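Local coordinates for mandelate racemase/muconate lactonizing enzyme (Polaromonas sp., PDB 2OG9), which probably acts as a mandelate racemase-like enzyme of the enolase superfamily, abstracting the proton next to a substrate carboxylate, at residues Ile47-Ala52 and Leu63-Lys69; Trp99-Cys103 and Thr116-Phe122. Residue numbers count along the deposited sequence, not the author numbering.

Interaction 1. Residues Ile47-Ala52 and Leu63-Lys69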
ATOM      1  N   ILE A  47       3.229 -45.140 -10.442  1.00 27.94           N
ATOM      2  CA  ILE A  47       2.534 -43.882 -10.693  1.00 24.43           C
ATOM      3  C   ILE A  47       1.243 -44.192 -11.444  1.00 25.30           C
ATOM      4  O   ILE A  47       1.260 -44.888 -12.462  1.00 21.61           O
ATOM      5  CB  ILE A  47       3.393 -42.912 -11.538  1.00 26.37           C
ATOM      6  CG1 ILE A  47       4.660 -42.535 -10.771  1.00 24.02           C
ATOM      7  CG2 ILE A  47       2.593 -41.652 -11.865  1.00 24.58           C
ATOM      8  CD1 ILE A  47       5.587 -41.609 -11.536  1.00 26.98           C
ATOM      9  N   ALA A  48       0.123 -43.688 -10.930  1.00 22.55           N
ATOM     10  CA  ALA A  48      -1.169 -43.918 -11.563  1.00 23.14           C
ATOM     11  C   ALA A  48      -1.384 -42.901 -12.677  1.00 23.49           C
ATOM     12  O   ALA A  48      -1.378 -41.700 -12.428  1.00 23.01           O
ATOM     13  CB  ALA A  48      -2.288 -43.810 -10.522  1.00 24.36           C
ATOM     14  N   ILE A  49      -1.577 -43.379 -13.902  1.00 21.01           N
ATOM     15  CA  ILE A  49      -1.785 -42.485 -15.033  1.00 21.78           C
ATOM     16  C   ILE A  49      -3.224 -42.590 -15.524  1.00 22.68           C
ATOM     17  O   ILE A  49      -3.732 -43.691 -15.721  1.00 22.64           O
ATOM     18  CB  ILE A  49      -0.861 -42.854 -16.228  1.00 22.04           C
ATOM     19  CG1 ILE A  49       0.600 -42.963 -15.769  1.00 20.14           C
ATOM     20  CG2 ILE A  49      -1.020 -41.825 -17.336  1.00 23.36           C
ATOM     21  CD1 ILE A  49       1.223 -41.658 -15.327  1.00 20.42           C
ATOM     22  N   LEU A  50      -3.887 -41.454 -15.705  1.00 21.41           N
ATOM     23  CA  LEU A  50      -5.254 -41.464 -16.219  1.00 21.49           C
ATOM     24  C   LEU A  50      -5.223 -41.050 -17.683  1.00 20.84           C
ATOM     25  O   LEU A  50      -4.902 -39.909 -18.004  1.00 21.97           O
ATOM     26  CB  LEU A  50      -6.152 -40.494 -15.441  1.00 22.78           C
ATOM     27  CG  LEU A  50      -7.533 -40.274 -16.073  1.00 23.16           C
ATOM     28  CD1 LEU A  50      -8.318 -41.574 -16.028  1.00 22.73           C
ATOM     29  CD2 LEU A  50      -8.280 -39.168 -15.342  1.00 23.32           C
ATOM     30  N   PHE A  51      -5.533 -41.984 -18.575  1.00 20.42           N
ATOM     31  CA  PHE A  51      -5.553 -41.684 -19.998  1.00 18.97           C
ATOM     32  C   PHE A  51      -6.975 -41.381 -20.455  1.00 18.79           C
ATOM     33  O   PHE A  51      -7.929 -42.030 -20.024  1.00 18.26           O
ATOM     34  CB  PHE A  51      -5.021 -42.871 -20.810  1.00 20.09           C
ATOM     35  CG  PHE A  51      -3.529 -43.031 -20.756  1.00 18.45           C
ATOM     36  CD1 PHE A  51      -2.693 -42.092 -21.354  1.00 18.25           C
ATOM     37  CD2 PHE A  51      -2.958 -44.124 -20.105  1.00 18.92           C
ATOM     38  CE1 PHE A  51      -1.303 -42.239 -21.305  1.00 18.81           C
ATOM     39  CE2 PHE A  51      -1.570 -44.278 -20.050  1.00 17.92           C
ATOM     40  CZ  PHE A  51      -0.744 -43.332 -20.651  1.00 16.20           C
ATOM     41  N   ALA A  52      -7.107 -40.381 -21.317  1.00 18.43           N
ATOM     42  CA  ALA A  52      -8.399 -40.013 -21.874  1.00 17.54           C
ATOM     43  C   ALA A  52      -8.247 -40.014 -23.384  1.00 18.40           C
ATOM     44  O   ALA A  52      -7.295 -39.434 -23.926  1.00 17.35           O
ATOM     45  CB  ALA A  52      -8.824 -38.630 -21.392  1.00 17.26           C
ATOM     46  N   LEU A  63      -5.587 -37.653 -27.539  1.00 19.52           N
ATOM     47  CA  LEU A  63      -5.135 -38.424 -26.394  1.00 18.78           C
ATOM     48  C   LEU A  63      -4.549 -37.462 -25.371  1.00 17.60           C
ATOM     49  O   LEU A  63      -3.783 -36.564 -25.723  1.00 17.25           O
ATOM     50  CB  LEU A  63      -4.057 -39.429 -26.814  1.00 18.67           C
ATOM     51  CG  LEU A  63      -3.348 -40.219 -25.702  1.00 21.22           C
ATOM     52  CD1 LEU A  63      -4.338 -41.107 -24.964  1.00 20.12           C
ATOM     53  CD2 LEU A  63      -2.235 -41.076 -26.319  1.00 21.59           C
ATOM     54  N   GLY A  64      -4.912 -37.650 -24.109  1.00 17.18           N
ATOM     55  CA  GLY A  64      -4.401 -36.794 -23.053  1.00 16.47           C
ATOM     56  C   GLY A  64      -4.241 -37.600 -21.786  1.00 18.10           C
ATOM     57  O   GLY A  64      -4.627 -38.774 -21.739  1.00 17.83           O
ATOM     58  N   PHE A  65      -3.669 -36.998 -20.747  1.00 16.83           N
ATOM     59  CA  PHE A  65      -3.507 -37.728 -19.501  1.00 19.20           C
ATOM     60  C   PHE A  65      -3.249 -36.826 -18.311  1.00 18.51           C
ATOM     61  O   PHE A  65      -2.911 -35.657 -18.463  1.00 18.49           O
ATOM     62  CB  PHE A  65      -2.366 -38.753 -19.634  1.00 22.01           C
ATOM     63  CG  PHE A  65      -0.994 -38.142 -19.765  1.00 25.14           C
ATOM     64  CD1 PHE A  65      -0.235 -37.856 -18.633  1.00 28.74           C
ATOM     65  CD2 PHE A  65      -0.463 -37.850 -21.015  1.00 27.14           C
ATOM     66  CE1 PHE A  65       1.036 -37.290 -18.741  1.00 29.52           C
ATOM     67  CE2 PHE A  65       0.807 -37.282 -21.138  1.00 30.39           C
ATOM     68  CZ  PHE A  65       1.558 -37.002 -19.993  1.00 30.02           C
ATOM     69  N   SER A  66      -3.465 -37.377 -17.125  1.00 20.20           N
ATOM     70  CA  SER A  66      -3.192 -36.689 -15.874  1.00 20.74           C
ATOM     71  C   SER A  66      -2.545 -37.800 -15.059  1.00 20.17           C
ATOM     72  O   SER A  66      -2.399 -38.923 -15.559  1.00 19.64           O
ATOM     73  CB  SER A  66      -4.477 -36.170 -15.208  1.00 21.93           C
ATOM     74  OG  SER A  66      -5.401 -37.210 -14.946  1.00 27.19           O
ATOM     75  N   TYR A  67      -2.148 -37.521 -13.825  1.00 19.03           N
ATOM     76  CA  TYR A  67      -1.491 -38.549 -13.037  1.00 21.52           C
ATOM     77  C   TYR A  67      -1.573 -38.260 -11.549  1.00 22.04           C
ATOM     78  O   TYR A  67      -1.959 -37.169 -11.131  1.00 20.16           O
ATOM     79  CB  TYR A  67      -0.016 -38.634 -13.444  1.00 23.06           C
ATOM     80  CG  TYR A  67       0.822 -37.504 -12.885  1.00 26.37           C
ATOM     81  CD1 TYR A  67       1.471 -37.634 -11.660  1.00 28.19           C
ATOM     82  CD2 TYR A  67       0.917 -36.286 -13.551  1.00 28.77           C
ATOM     83  CE1 TYR A  67       2.194 -36.579 -11.110  1.00 32.02           C
ATOM     84  CE2 TYR A  67       1.637 -35.221 -13.010  1.00 31.21           C
ATOM     85  CZ  TYR A  67       2.271 -35.376 -11.787  1.00 32.47           C
ATOM     86  OH  TYR A  67       2.975 -34.332 -11.229  1.00 32.87           O
ATOM     87  N   SER A  68      -1.199 -39.256 -10.758  1.00 21.77           N
ATOM     88  CA  SER A  68      -1.170 -39.132  -9.313  1.00 23.12           C
ATOM     89  C   SER A  68       0.038 -39.897  -8.806  1.00 23.02           C
ATOM     90  O   SER A  68       0.243 -41.059  -9.166  1.00 21.23           O
ATOM     91  CB  SER A  68      -2.424 -39.731  -8.669  1.00 23.81           C
ATOM     92  OG  SER A  68      -3.601 -39.105  -9.135  1.00 26.44           O
ATOM     93  N   LYS A  69       0.850 -39.226  -8.002  1.00 25.11           N
ATOM     94  CA  LYS A  69       2.007 -39.849  -7.379  1.00 27.77           C
ATOM     95  C   LYS A  69       1.475 -40.071  -5.971  1.00 28.92           C
ATOM     96  O   LYS A  69       1.158 -39.114  -5.267  1.00 30.27           O
ATOM     97  CB  LYS A  69       3.198 -38.892  -7.385  1.00 29.34           C
ATOM     98  CG  LYS A  69       3.866 -38.776  -8.751  1.00 32.12           C
ATOM     99  CD  LYS A  69       4.792 -37.568  -8.828  1.00 36.04           C
ATOM    100  CE  LYS A  69       6.216 -37.973  -9.169  1.00 37.71           C
ATOM    101  NZ  LYS A  69       7.112 -36.800  -9.410  1.00 36.85           N
TER
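I49 lies over the roots of two aromatic side chains on the neighbouring strand: its CD1 meets CB of Y67 at 3.8 Å and its CG2 meets CB of F65 at 4.1 Å. A beta-branched isoleucine suits this place, because its two arms can reach both directly opposite and diagonally. F51 continues the same face, its CD1 touching CB of F65 at 3.8 Å and CD1 of L63 at 4.1 Å, while CG2 of I47 meets CD1 of Y67 at 4.2 Å. The F65 and Y67 rings themselves lead away from the 47-52 strand.

Beneath these side chains runs a regular antiparallel ladder. A48 with S68, L50 with S66 and A52 with G64 are hydrogen-bonded pairs, each closed by two N-H...O bonds; L50 N to S66 O is 2.9 Å and S66 N to L50 O 3.0 Å. Between them, I49-Y67 and F51-F65 are non-hydrogen-bonded pairs with shorter CA-CA distances, 4.4 and 4.5 Å.

The other face carries mostly small residues, A48, A52, S66 and S68, with G64, so that helices can come close; S66 OG, 3.4 Å from L50 CB, hydrogen-bonds OE1 of Q76. The hydroxyl of Y67 hydrogen-bonds D288 and R291, tying this hairpin of the N-terminal capping domain to the barrel part of the chain. Within this chain strand 61-69 is outermost in the four-stranded sheet, though K69 N hydrogen-bonds S108 of a neighbouring subunit, whereas 47-52 also pairs with strand 15-26; helices 73-83 and 114-133 cover the L50 face, and loop residues W339, L343 and F344 meet the face of I47, I49 and F51.

Interaction 2. Residues Trp99-Cys103 and Thr116-Phe122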
ATOM      1  N   TRP A  99     -14.000 -27.118 -20.551  1.00 18.51           N
ATOM      2  CA  TRP A  99     -13.281 -27.244 -19.281  1.00 17.96           C
ATOM      3  C   TRP A  99     -14.257 -26.726 -18.206  1.00 17.97           C
ATOM      4  O   TRP A  99     -14.462 -27.365 -17.166  1.00 17.42           O
ATOM      5  CB  TRP A  99     -12.015 -26.376 -19.283  1.00 18.67           C
ATOM      6  CG  TRP A  99     -11.050 -26.700 -18.159  1.00 21.15           C
ATOM      7  CD1 TRP A  99      -9.990 -27.561 -18.212  1.00 19.73           C
ATOM      8  CD2 TRP A  99     -11.083 -26.189 -16.817  1.00 21.54           C
ATOM      9  NE1 TRP A  99      -9.363 -27.617 -16.987  1.00 20.14           N
ATOM     10  CE2 TRP A  99     -10.014 -26.787 -16.114  1.00 20.16           C
ATOM     11  CE3 TRP A  99     -11.917 -25.286 -16.140  1.00 21.39           C
ATOM     12  CZ2 TRP A  99      -9.751 -26.509 -14.767  1.00 21.56           C
ATOM     13  CZ3 TRP A  99     -11.656 -25.010 -14.802  1.00 22.71           C
ATOM     14  CH2 TRP A  99     -10.582 -25.623 -14.130  1.00 22.28           C
ATOM     15  N   ASP A 100     -14.865 -25.572 -18.480  1.00 16.31           N
ATOM     16  CA  ASP A 100     -15.829 -24.960 -17.556  1.00 19.02           C
ATOM     17  C   ASP A 100     -17.077 -25.821 -17.364  1.00 18.58           C
ATOM     18  O   ASP A 100     -17.586 -25.946 -16.249  1.00 17.59           O
ATOM     19  CB  ASP A 100     -16.264 -23.570 -18.048  1.00 20.67           C
ATOM     20  CG  ASP A 100     -15.148 -22.539 -17.974  1.00 24.56           C
ATOM     21  OD1 ASP A 100     -14.131 -22.789 -17.290  1.00 24.38           O
ATOM     22  OD2 ASP A 100     -15.298 -21.463 -18.591  1.00 23.72           O
ATOM     23  N   LYS A 101     -17.583 -26.409 -18.448  1.00 18.64           N
ATOM     24  CA  LYS A 101     -18.770 -27.250 -18.345  1.00 19.85           C
ATOM     25  C   LYS A 101     -18.504 -28.454 -17.439  1.00 19.51           C
ATOM     26  O   LYS A 101     -19.330 -28.794 -16.591  1.00 19.34           O
ATOM     27  CB  LYS A 101     -19.219 -27.743 -19.732  1.00 21.01           C
ATOM     28  CG  LYS A 101     -20.464 -28.624 -19.675  1.00 22.76           C
ATOM     29  CD  LYS A 101     -20.802 -29.265 -21.022  1.00 24.41           C
ATOM     30  CE  LYS A 101     -22.019 -30.188 -20.887  1.00 25.45           C
ATOM     31  NZ  LYS A 101     -22.391 -30.888 -22.154  1.00 26.75           N
ATOM     32  N   LEU A 102     -17.353 -29.098 -17.607  1.00 18.13           N
ATOM     33  CA  LEU A 102     -17.031 -30.258 -16.780  1.00 19.76           C
ATOM     34  C   LEU A 102     -16.796 -29.854 -15.331  1.00 20.06           C
ATOM     35  O   LEU A 102     -17.111 -30.610 -14.405  1.00 19.18           O
ATOM     36  CB  LEU A 102     -15.798 -30.983 -17.325  1.00 21.18           C
ATOM     37  CG  LEU A 102     -15.989 -31.714 -18.660  1.00 24.52           C
ATOM     38  CD1 LEU A 102     -14.734 -32.509 -18.981  1.00 23.39           C
ATOM     39  CD2 LEU A 102     -17.192 -32.639 -18.587  1.00 24.31           C
ATOM     40  N   CYS A 103     -16.245 -28.661 -15.132  1.00 20.59           N
ATOM     41  CA  CYS A 103     -15.992 -28.171 -13.782  1.00 22.23           C
ATOM     42  C   CYS A 103     -17.349 -27.889 -13.125  1.00 24.10           C
ATOM     43  O   CYS A 103     -17.571 -28.229 -11.960  1.00 22.92           O
ATOM     44  CB  CYS A 103     -15.144 -26.896 -13.837  1.00 25.21           C
ATOM     45  SG  CYS A 103     -14.479 -26.356 -12.239  1.00 28.43           S
ATOM     46  N   THR A 116     -10.410 -31.450 -11.098  1.00 14.48           N
ATOM     47  CA  THR A 116      -9.875 -30.707 -12.228  1.00 16.07           C
ATOM     48  C   THR A 116      -8.723 -31.456 -12.902  1.00 14.85           C
ATOM     49  O   THR A 116      -8.445 -31.238 -14.076  1.00 15.20           O
ATOM     50  CB  THR A 116      -9.435 -29.278 -11.815  1.00 17.05           C
ATOM     51  OG1 THR A 116      -8.669 -29.337 -10.613  1.00 20.71           O
ATOM     52  CG2 THR A 116     -10.655 -28.390 -11.594  1.00 20.67           C
ATOM     53  N   GLN A 117      -8.055 -32.338 -12.165  1.00 15.98           N
ATOM     54  CA  GLN A 117      -6.971 -33.122 -12.759  1.00 17.03           C
ATOM     55  C   GLN A 117      -7.621 -34.132 -13.705  1.00 18.29           C
ATOM     56  O   GLN A 117      -7.088 -34.441 -14.768  1.00 16.53           O
ATOM     57  CB  GLN A 117      -6.155 -33.822 -11.666  1.00 18.26           C
ATOM     58  CG  GLN A 117      -5.506 -32.815 -10.719  1.00 15.96           C
ATOM     59  CD  GLN A 117      -4.696 -33.443  -9.599  1.00 18.57           C
ATOM     60  OE1 GLN A 117      -4.908 -34.604  -9.225  1.00 15.88           O
ATOM     61  NE2 GLN A 117      -3.777 -32.659  -9.031  1.00 17.52           N
ATOM     62  N   ALA A 118      -8.789 -34.633 -13.322  1.00 18.13           N
ATOM     63  CA  ALA A 118      -9.516 -35.566 -14.176  1.00 19.74           C
ATOM     64  C   ALA A 118      -9.904 -34.789 -15.440  1.00 18.89           C
ATOM     65  O   ALA A 118      -9.742 -35.269 -16.568  1.00 18.65           O
ATOM     66  CB  ALA A 118     -10.761 -36.075 -13.451  1.00 17.69           C
ATOM     67  N   ILE A 119     -10.408 -33.578 -15.243  1.00 17.85           N
ATOM     68  CA  ILE A 119     -10.799 -32.724 -16.359  1.00 17.86           C
ATOM     69  C   ILE A 119      -9.592 -32.491 -17.277  1.00 17.43           C
ATOM     70  O   ILE A 119      -9.720 -32.479 -18.502  1.00 17.33           O
ATOM     71  CB  ILE A 119     -11.345 -31.362 -15.838  1.00 16.33           C
ATOM     72  CG1 ILE A 119     -12.701 -31.578 -15.155  1.00 16.26           C
ATOM     73  CG2 ILE A 119     -11.476 -30.365 -16.981  1.00 15.86           C
ATOM     74  CD1 ILE A 119     -13.288 -30.309 -14.513  1.00 15.32           C
ATOM     75  N   GLY A 120      -8.423 -32.320 -16.669  1.00 15.93           N
ATOM     76  CA  GLY A 120      -7.202 -32.088 -17.424  1.00 17.29           C
ATOM     77  C   GLY A 120      -6.853 -33.179 -18.423  1.00 16.94           C
ATOM     78  O   GLY A 120      -6.276 -32.890 -19.466  1.00 15.43           O
ATOM     79  N   ALA A 121      -7.183 -34.429 -18.113  1.00 16.69           N
ATOM     80  CA  ALA A 121      -6.886 -35.519 -19.040  1.00 16.85           C
ATOM     81  C   ALA A 121      -7.666 -35.289 -20.329  1.00 17.11           C
ATOM     82  O   ALA A 121      -7.138 -35.491 -21.432  1.00 15.94           O
ATOM     83  CB  ALA A 121      -7.266 -36.863 -18.427  1.00 17.78           C
ATOM     84  N   PHE A 122      -8.922 -34.858 -20.183  1.00 15.41           N
ATOM     85  CA  PHE A 122      -9.782 -34.587 -21.330  1.00 15.41           C
ATOM     86  C   PHE A 122      -9.281 -33.337 -22.046  1.00 15.43           C
ATOM     87  O   PHE A 122      -9.224 -33.290 -23.272  1.00 13.53           O
ATOM     88  CB  PHE A 122     -11.237 -34.352 -20.881  1.00 16.50           C
ATOM     89  CG  PHE A 122     -11.880 -35.545 -20.216  1.00 17.11           C
ATOM     90  CD1 PHE A 122     -12.029 -36.745 -20.901  1.00 16.69           C
ATOM     91  CD2 PHE A 122     -12.330 -35.464 -18.900  1.00 17.85           C
ATOM     92  CE1 PHE A 122     -12.618 -37.855 -20.280  1.00 19.03           C
ATOM     93  CE2 PHE A 122     -12.921 -36.568 -18.269  1.00 18.89           C
ATOM     94  CZ  PHE A 122     -13.062 -37.766 -18.964  1.00 18.77           C
TER
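This is an apolar helix-helix contact in the N-terminal capping domain, between helix 95-104 and the long helix 114-133. The two segments run roughly antiparallel, at 144°, with axes 10.0 Å apart, and no hydrogen bond crosses between them. I119 is the central residue: its CG2 sits over the five-membered ring of W99, 3.6 Å from the ring centroid, a CH-pi contact, while its CD1 comes 3.4 Å from N of C103. The long, branched isoleucine can thus touch both W99 and the next turn, where L102 CB lies 3.8 Å from I119 CG1. Leucine suits that turn, since its CD1 also reaches CD2 of F122 at 3.8 Å. The broad indole extends to T116, its CH2 3.8 Å from T116 CG2, and its NE1 hydrogen-bonds the backbone oxygen of G293. I83 of helix 73-83 touches both L102 and I119, so three helices share this core, consistent with the helical layer packed on the antiparallel sheet in the alpha+beta capping domain of the enolase superfamily.

From the N terminus, interaction 1 comes first: strand 46-56 turns back through a short connection into strand 61-69, closing a beta hairpin with ten residues between the contacting segments. The chain then passes through helix 73-83 before interaction 2 closes a second loop, with twelve residues between 99-103 and 116-122. The loops follow in series, neither nesting nor crossing. Their centres are about 13 Å apart, yet they touch where helix 114-133 lies on the hairpin: S66 CB is 3.2 Å from Q117 O, and A52 CB is 3.8 Å from F122 CD1. Sheet and helical layer of the capping domain are thereby joined through segment 116-122.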